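Local coordinates for protein RNase NGR3 (Nicotiana glutinosa, PDB 1VD3) that probably cleaves RNA as a secreted plant ribonuclease of the RNase T2 family, and binds the nucleotide 2'-UMP in its active-site pocket, at residues Y12-W17 with Q175-V180; F40-L45 with Q114-F119. All blocks are in the same frame, centred on the assembly; numbering follows the deposited sequence.

Contact 1: Y12-W17 with Q175-V180; sequences YFVQQW and QVYLCV
F13 and Q15 each exchange a pair of backbone hydrogen bonds with the facing strand, F13 with L178 and Q15 with V176. The shortest, F13 N to L178 O at 2.7 Å, is almost straight; V176 N reaches Q15 O at 2.8 Å. One water between these rungs donates to F13 O and V176 O and accepts from Q15 NE2, whose amide also hydrogen-bonds S123 OG. These are two antiparallel strands of the central RNase T2 sheet, 10-16 and 171-181, and Y12, V14 and Q16 point to the nucleotide-binding face, where Y12 touches 2'-UMP. On that face the Y177 edge meets the Y12 face in a T-shaped stack, planes at 89° and centroids 5.8 Å apart. V14 CG1, anti to the backbone N (chi1 -168°), sits over the centre of the Y177 ring, 4.0 Å from its centroid, a CH-pi contact, while V14 CG2 reaches the rim, 3.7 Å from Y177 CD2. C179 SG, disulfide-bonded to C190, lies obliquely beside the Y12 ring, 3.6 Å from Y12 CD2. The hydroxyls are anchored outside the pair, Y12 OH on I192 O and Y177 OH on E162. The extended Q175 side chain crosses Q16, Q175 CG lying 3.4 Å from Q16 CB; its amide is held by H43 ND1 at OE1 and by E162 at NE2. On the other face F13 CB packs against V180 CG2, and helix 109-123 covers both through F119.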
loop_
_atom_site.group_PDB
_atom_site.type_symbol
_atom_site.label_atom_id
_atom_site.label_comp_id
_atom_site.label_asym_id
_atom_site.label_seq_id
_atom_site.Cartn_x
_atom_site.Cartn_y
_atom_site.Cartn_z
ATOM N N TYR A 12 -5.443 7.803 -2.696
ATOM C CA TYR A 12 -4.801 6.692 -3.367
ATOM C C TYR A 12 -4.552 5.798 -2.149
ATOM O O TYR A 12 -3.965 6.259 -1.168
ATOM C CB TYR A 12 -3.447 7.091 -3.944
ATOM C CG TYR A 12 -3.472 7.488 -5.394
ATOM C CD1 TYR A 12 -2.717 8.570 -5.849
ATOM C CD2 TYR A 12 -4.221 6.765 -6.322
ATOM C CE1 TYR A 12 -2.708 8.918 -7.192
ATOM C CE2 TYR A 12 -4.217 7.108 -7.669
ATOM C CZ TYR A 12 -3.458 8.186 -8.094
ATOM O OH TYR A 12 -3.447 8.529 -9.428
ATOM N N PHE A 13 -5.042 4.562 -2.168
ATOM C CA PHE A 13 -4.766 3.647 -1.066
ATOM C C PHE A 13 -3.699 2.740 -1.668
ATOM O O PHE A 13 -3.957 1.994 -2.623
ATOM C CB PHE A 13 -6.007 2.844 -0.651
ATOM C CG PHE A 13 -5.720 1.794 0.394
ATOM C CD1 PHE A 13 -5.050 2.129 1.572
ATOM C CD2 PHE A 13 -6.105 0.474 0.196
ATOM C CE1 PHE A 13 -4.769 1.163 2.534
ATOM C CE2 PHE A 13 -5.829 -0.503 1.155
ATOM C CZ PHE A 13 -5.159 -0.156 2.325
ATOM N N VAL A 14 -2.493 2.839 -1.124
ATOM C CA VAL A 14 -1.348 2.105 -1.633
ATOM C C VAL A 14 -0.892 0.959 -0.743
ATOM O O VAL A 14 -0.565 1.152 0.431
ATOM C CB VAL A 14 -0.147 3.064 -1.843
ATOM C CG1 VAL A 14 0.948 2.374 -2.649
ATOM C CG2 VAL A 14 -0.618 4.355 -2.530
ATOM N N GLN A 15 -0.872 -0.234 -1.323
ATOM C CA GLN A 15 -0.434 -1.423 -0.621
ATOM C C GLN A 15 0.784 -1.941 -1.360
ATOM O O GLN A 15 0.985 -1.633 -2.539
ATOM C CB GLN A 15 -1.525 -2.495 -0.643
ATOM C CG GLN A 15 -2.797 -2.099 0.089
ATOM C CD GLN A 15 -3.842 -3.192 0.046
ATOM O OE1 GLN A 15 -3.716 -4.215 0.722
ATOM N NE2 GLN A 15 -4.874 -2.989 -0.765
ATOM N N GLN A 16 1.614 -2.715 -0.679
ATOM C CA GLN A 16 2.759 -3.267 -1.372
ATOM C C GLN A 16 2.980 -4.719 -1.014
ATOM O O GLN A 16 2.447 -5.223 -0.020
ATOM C CB GLN A 16 4.027 -2.455 -1.111
ATOM C CG GLN A 16 4.615 -2.535 0.268
ATOM C CD GLN A 16 6.076 -2.091 0.271
ATOM O OE1 GLN A 16 6.455 -1.153 -0.436
ATOM N NE2 GLN A 16 6.895 -2.756 1.070
ATOM N N TRP A 17 3.740 -5.395 -1.866
ATOM C CA TRP A 17 4.069 -6.797 -1.666
ATOM C C TRP A 17 5.454 -6.762 -1.045
ATOM O O TRP A 17 6.440 -6.487 -1.728
ATOM C CB TRP A 17 4.099 -7.529 -3.010
ATOM C CG TRP A 17 4.306 -9.009 -2.881
ATOM C CD1 TRP A 17 5.338 -9.744 -3.398
ATOM C CD2 TRP A 17 3.465 -9.936 -2.178
ATOM N NE1 TRP A 17 5.193 -11.069 -3.060
ATOM C CE2 TRP A 17 4.054 -11.216 -2.311
ATOM C CE3 TRP A 17 2.272 -9.809 -1.449
ATOM C CZ2 TRP A 17 3.488 -12.365 -1.743
ATOM C CZ3 TRP A 17 1.706 -10.954 -0.883
ATOM C CH2 TRP A 17 2.318 -12.216 -1.035
ATOM N N GLN A 175 3.706 -2.641 -6.001
ATOM C CA GLN A 175 2.652 -1.964 -5.257
ATOM C C GLN A 175 1.327 -1.965 -6.007
ATOM O O GLN A 175 1.288 -2.032 -7.235
ATOM C CB GLN A 175 3.077 -0.531 -4.904
ATOM C CG GLN A 175 4.214 -0.507 -3.886
ATOM C CD GLN A 175 4.495 0.869 -3.316
ATOM O OE1 GLN A 175 4.743 1.010 -2.121
ATOM N NE2 GLN A 175 4.473 1.887 -4.169
ATOM N N VAL A 176 0.237 -1.915 -5.253
ATOM C CA VAL A 176 -1.094 -1.913 -5.839
ATOM C C VAL A 176 -1.833 -0.673 -5.376
ATOM O O VAL A 176 -1.970 -0.435 -4.174
ATOM C CB VAL A 176 -1.899 -3.162 -5.413
ATOM C CG1 VAL A 176 -3.298 -3.107 -6.019
ATOM C CG2 VAL A 176 -1.174 -4.423 -5.869
ATOM N N TYR A 177 -2.299 0.115 -6.336
ATOM C CA TYR A 177 -3.025 1.341 -6.032
ATOM C C TYR A 177 -4.513 1.188 -6.298
ATOM O O TYR A 177 -4.914 0.722 -7.360
ATOM C CB TYR A 177 -2.521 2.506 -6.897
ATOM C CG TYR A 177 -1.089 2.937 -6.662
ATOM C CD1 TYR A 177 -0.033 2.069 -6.910
ATOM C CD2 TYR A 177 -0.793 4.244 -6.257
ATOM C CE1 TYR A 177 1.288 2.479 -6.770
ATOM C CE2 TYR A 177 0.528 4.668 -6.116
ATOM C CZ TYR A 177 1.563 3.778 -6.376
ATOM O OH TYR A 177 2.879 4.174 -6.253
ATOM N N LEU A 178 -5.320 1.598 -5.327
ATOM C CA LEU A 178 -6.773 1.586 -5.453
ATOM C C LEU A 178 -7.203 2.967 -4.972
ATOM O O LEU A 178 -6.484 3.603 -4.203
ATOM C CB LEU A 178 -7.394 0.498 -4.570
ATOM C CG LEU A 178 -7.237 -0.942 -5.075
ATOM C CD1 LEU A 178 -7.718 -1.915 -4.016
ATOM C CD2 LEU A 178 -8.033 -1.120 -6.363
ATOM N N CYS A 179 -8.355 3.446 -5.427
ATOM C CA CYS A 179 -8.821 4.757 -5.004
ATOM C C CYS A 179 -9.986 4.672 -4.039
ATOM O O CYS A 179 -10.822 3.775 -4.139
ATOM C CB CYS A 179 -9.188 5.608 -6.223
ATOM S SG CYS A 179 -7.682 6.065 -7.133
ATOM N N VAL A 180 -10.004 5.598 -3.083
ATOM C CA VAL A 180 -11.051 5.671 -2.070
ATOM C C VAL A 180 -11.617 7.087 -2.120
ATOM O O VAL A 180 -10.873 8.044 -2.350
ATOM C CB VAL A 180 -10.466 5.386 -0.661
ATOM C CG1 VAL A 180 -11.526 5.591 0.409
ATOM C CG2 VAL A 180 -9.928 3.962 -0.607
HETATM O O HOH W 1 -4.285 -0.692 -2.648
#

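Contact 2: F40-L45 with Q114-F119; sequences FSIHGL and QAALDF. With U2P (phosphoric acid mono-[2-(2,4-dioxo-3,4-dihydro-2H-pyrimidin-1-yl)-4-hydroxy-5-hydroxymethyl-tetrahydro-furan-3-yl] ester), chain B.
Helix 109-123 packs here against one face of the central antiparallel sheet of the RNase T2 fold, on strand 41-48, whose H43 serves the nucleotide pocket. I42 and L45 both point at the helix. I42 carries its CG1 branch anti to the carbonyl carbon (chi1 -63°), and the branch ends in CD1, which meets the helix across A116 and L117: it lies 4.0 Å from A116 CB and the same distance from L117 CD2, and comes within 3.5 Å of A116 O. L45 lays its CD2 methyl 4.0 Å from A115 CB. A115 and A116 present small methyl groups to the strand, and the axes of the two short segments lie 8.7 Å apart. W80 also packs on I42 and A116, and L45 O accepts a hydrogen bond from Y112 OH. H43 and G44 both face V14 of strand 10-16, forming a classic beta bulge. The H43 ring, with CG anti to the backbone N (chi1 172°), reaches the bound 2'-UMP: H43 NE2 donates to phosphate O3P at 2.9 Å, with a bent N-H...O angle of 142° and the oxygen at the ring edge. Its CE1 lies 3.2 Å from ribose O3'. H43 ND1 is hydrogen-bonded to Q175, so both ring nitrogens are engaged and the imidazole's rotation is fixed. H96, K100 and H101 also hydrogen-bond the nucleotide. The strand thus turns I42 and L45 to an apolar helix face and H43, a predicted active-site residue, to the phosphate, with Q175 probably a second-shell residue orienting it.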
loop_
_atom_site.group_PDB
_atom_site.type_symbol
_atom_site.label_atom_id
_atom_site.label_comp_id
_atom_site.label_asym_id
_atom_site.label_seq_id
_atom_site.Cartn_x
_atom_site.Cartn_y
_atom_site.Cartn_z
ATOM N N PHE A 40 -0.101 -8.763 1.455
ATOM C CA PHE A 40 0.085 -7.372 1.079
ATOM C C PHE A 40 -0.007 -6.518 2.327
ATOM O O PHE A 40 -0.853 -6.751 3.190
ATOM C CB PHE A 40 -0.973 -6.932 0.065
ATOM C CG PHE A 40 -0.766 -7.508 -1.302
ATOM C CD1 PHE A 40 -1.189 -8.798 -1.601
ATOM C CD2 PHE A 40 -0.101 -6.777 -2.282
ATOM C CE1 PHE A 40 -0.950 -9.353 -2.854
ATOM C CE2 PHE A 40 0.144 -7.321 -3.535
ATOM C CZ PHE A 40 -0.280 -8.613 -3.823
ATOM N N SER A 41 0.883 -5.538 2.419
ATOM C CA SER A 41 0.927 -4.633 3.553
ATOM C C SER A 41 0.561 -3.230 3.092
ATOM O O SER A 41 0.545 -2.939 1.900
ATOM C CB SER A 41 2.330 -4.613 4.150
ATOM O OG SER A 41 3.252 -4.095 3.210
ATOM N N ILE A 42 0.278 -2.358 4.046
ATOM C CA ILE A 42 -0.084 -0.984 3.724
ATOM C C ILE A 42 1.156 -0.113 3.556
ATOM O O ILE A 42 2.092 -0.203 4.349
ATOM C CB ILE A 42 -0.940 -0.367 4.858
ATOM C CG1 ILE A 42 -2.254 -1.141 4.995
ATOM C CG2 ILE A 42 -1.189 1.121 4.586
ATOM C CD1 ILE A 42 -2.948 -0.934 6.327
ATOM N N HIS A 43 1.181 0.704 2.506
ATOM C CA HIS A 43 2.284 1.649 2.339
ATOM C C HIS A 43 1.698 2.947 2.883
ATOM O O HIS A 43 2.288 3.590 3.750
ATOM C CB HIS A 43 2.691 1.832 0.864
ATOM C CG HIS A 43 3.691 2.933 0.645
ATOM N ND1 HIS A 43 4.541 2.963 -0.441
ATOM C CD2 HIS A 43 3.968 4.049 1.364
ATOM C CE1 HIS A 43 5.297 4.046 -0.380
ATOM N NE2 HIS A 43 4.968 4.722 0.706
ATOM N N GLY A 44 0.525 3.325 2.376
ATOM C CA GLY A 44 -0.108 4.543 2.856
ATOM C C GLY A 44 -1.455 4.876 2.244
ATOM O O GLY A 44 -1.878 4.258 1.273
ATOM N N LEU A 45 -2.136 5.847 2.844
ATOM C CA LEU A 45 -3.439 6.326 2.371
ATOM C C LEU A 45 -3.149 7.793 2.043
ATOM O O LEU A 45 -2.928 8.602 2.948
ATOM C CB LEU A 45 -4.477 6.212 3.490
ATOM C CG LEU A 45 -5.906 6.671 3.190
ATOM C CD1 LEU A 45 -6.456 5.941 1.971
ATOM C CD2 LEU A 45 -6.774 6.410 4.415
ATOM N N GLN A 114 -7.272 3.625 11.139
ATOM C CA GLN A 114 -8.310 2.598 11.101
ATOM C C GLN A 114 -8.797 2.431 9.661
ATOM O O GLN A 114 -9.040 1.321 9.204
ATOM C CB GLN A 114 -9.484 2.991 11.998
ATOM C CG GLN A 114 -10.536 1.906 12.127
ATOM C CD GLN A 114 -10.042 0.717 12.926
ATOM O OE1 GLN A 114 -9.739 0.838 14.114
ATOM N NE2 GLN A 114 -9.956 -0.440 12.279
ATOM N N ALA A 115 -8.931 3.544 8.953
ATOM C CA ALA A 115 -9.366 3.516 7.563
ATOM C C ALA A 115 -8.404 2.665 6.738
ATOM O O ALA A 115 -8.828 1.797 5.983
ATOM C CB ALA A 115 -9.423 4.936 7.002
ATOM N N ALA A 116 -7.106 2.918 6.889
ATOM C CA ALA A 116 -6.096 2.167 6.153
ATOM C C ALA A 116 -6.229 0.677 6.447
ATOM O O ALA A 116 -6.221 -0.157 5.536
ATOM C CB ALA A 116 -4.702 2.651 6.535
ATOM N N LEU A 117 -6.347 0.346 7.728
ATOM C CA LEU A 117 -6.488 -1.044 8.139
ATOM C C LEU A 117 -7.763 -1.651 7.552
ATOM O O LEU A 117 -7.748 -2.783 7.057
ATOM C CB LEU A 117 -6.512 -1.145 9.671
ATOM C CG LEU A 117 -5.217 -0.752 10.391
ATOM C CD1 LEU A 117 -5.451 -0.745 11.893
ATOM C CD2 LEU A 117 -4.098 -1.722 10.029
ATOM N N ASP A 118 -8.860 -0.902 7.605
ATOM C CA ASP A 118 -10.131 -1.386 7.069
ATOM C C ASP A 118 -10.084 -1.624 5.564
ATOM O O ASP A 118 -10.574 -2.641 5.073
ATOM C CB ASP A 118 -11.269 -0.409 7.376
ATOM C CG ASP A 118 -11.686 -0.430 8.837
ATOM O OD1 ASP A 118 -11.271 -1.356 9.566
ATOM O OD2 ASP A 118 -12.441 0.477 9.249
ATOM N N PHE A 119 -9.509 -0.687 4.820
ATOM C CA PHE A 119 -9.445 -0.863 3.379
ATOM C C PHE A 119 -8.487 -1.960 2.947
ATOM O O PHE A 119 -8.669 -2.560 1.890
ATOM C CB PHE A 119 -9.120 0.469 2.697
ATOM C CG PHE A 119 -10.289 1.410 2.672
ATOM C CD1 PHE A 119 -10.319 2.539 3.482
ATOM C CD2 PHE A 119 -11.393 1.130 1.875
ATOM C CE1 PHE A 119 -11.436 3.371 3.504
ATOM C CE2 PHE A 119 -12.518 1.958 1.891
ATOM C CZ PHE A 119 -12.538 3.080 2.708
HETATM O "O5'" U2P B . 7.998 6.578 -5.293
HETATM C "C5'" U2P B . 7.424 7.894 -5.100
HETATM C "C4'" U2P B . 7.279 8.187 -3.600
HETATM O "O4'" U2P B . 6.656 9.545 -3.418
HETATM C "C1'" U2P B . 5.337 9.581 -2.665
HETATM N N1 U2P B . 4.112 10.045 -3.450
HETATM C C6 U2P B . 4.085 9.613 -4.754
HETATM C C5 U2P B . 2.929 9.734 -5.569
HETATM C C4 U2P B . 1.736 10.393 -4.991
HETATM O O4 U2P B . 0.665 10.449 -5.587
HETATM N N3 U2P B . 1.910 10.957 -3.688
HETATM C C2 U2P B . 3.064 10.844 -2.876
HETATM O O2 U2P B . 3.110 11.396 -1.796
HETATM C "C2'" U2P B . 5.400 8.206 -1.964
HETATM O "O2'" U2P B . 6.170 8.245 -0.725
HETATM P P U2P B . 5.694 8.777 0.677
HETATM O O1P U2P B . 6.420 9.026 1.897
HETATM O O2P U2P B . 4.572 9.744 0.471
HETATM O O3P U2P B . 4.995 7.602 1.169
HETATM C "C3'" U2P B . 6.186 7.312 -2.938
HETATM O "O3'" U2P B . 6.807 6.223 -2.162
#

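Both contacts are buried, although H43 of contact 2 is partly exposed at the pocket, and they share one sheet, strand 10-16 being the neighbour of both 171-181 and 41-48. Contact 1 joins strand to strand, so backbone hydrogen bonds and aromatic packing carry it; contact 2 joins strand to helix through a few aliphatic side chains and buries less surface, 221 against 578 Å². Their centres are about 8 Å apart. Q175 OE1 and H43 ND1, 2.6 Å apart, form the side-chain link; V14 O accepts from H43 N, and F13 CZ packs 3.4 Å from A116 O. Helix 109-123 thus backs both, whereas Y12 and H43 touch the same nucleotide from the sheet's other face.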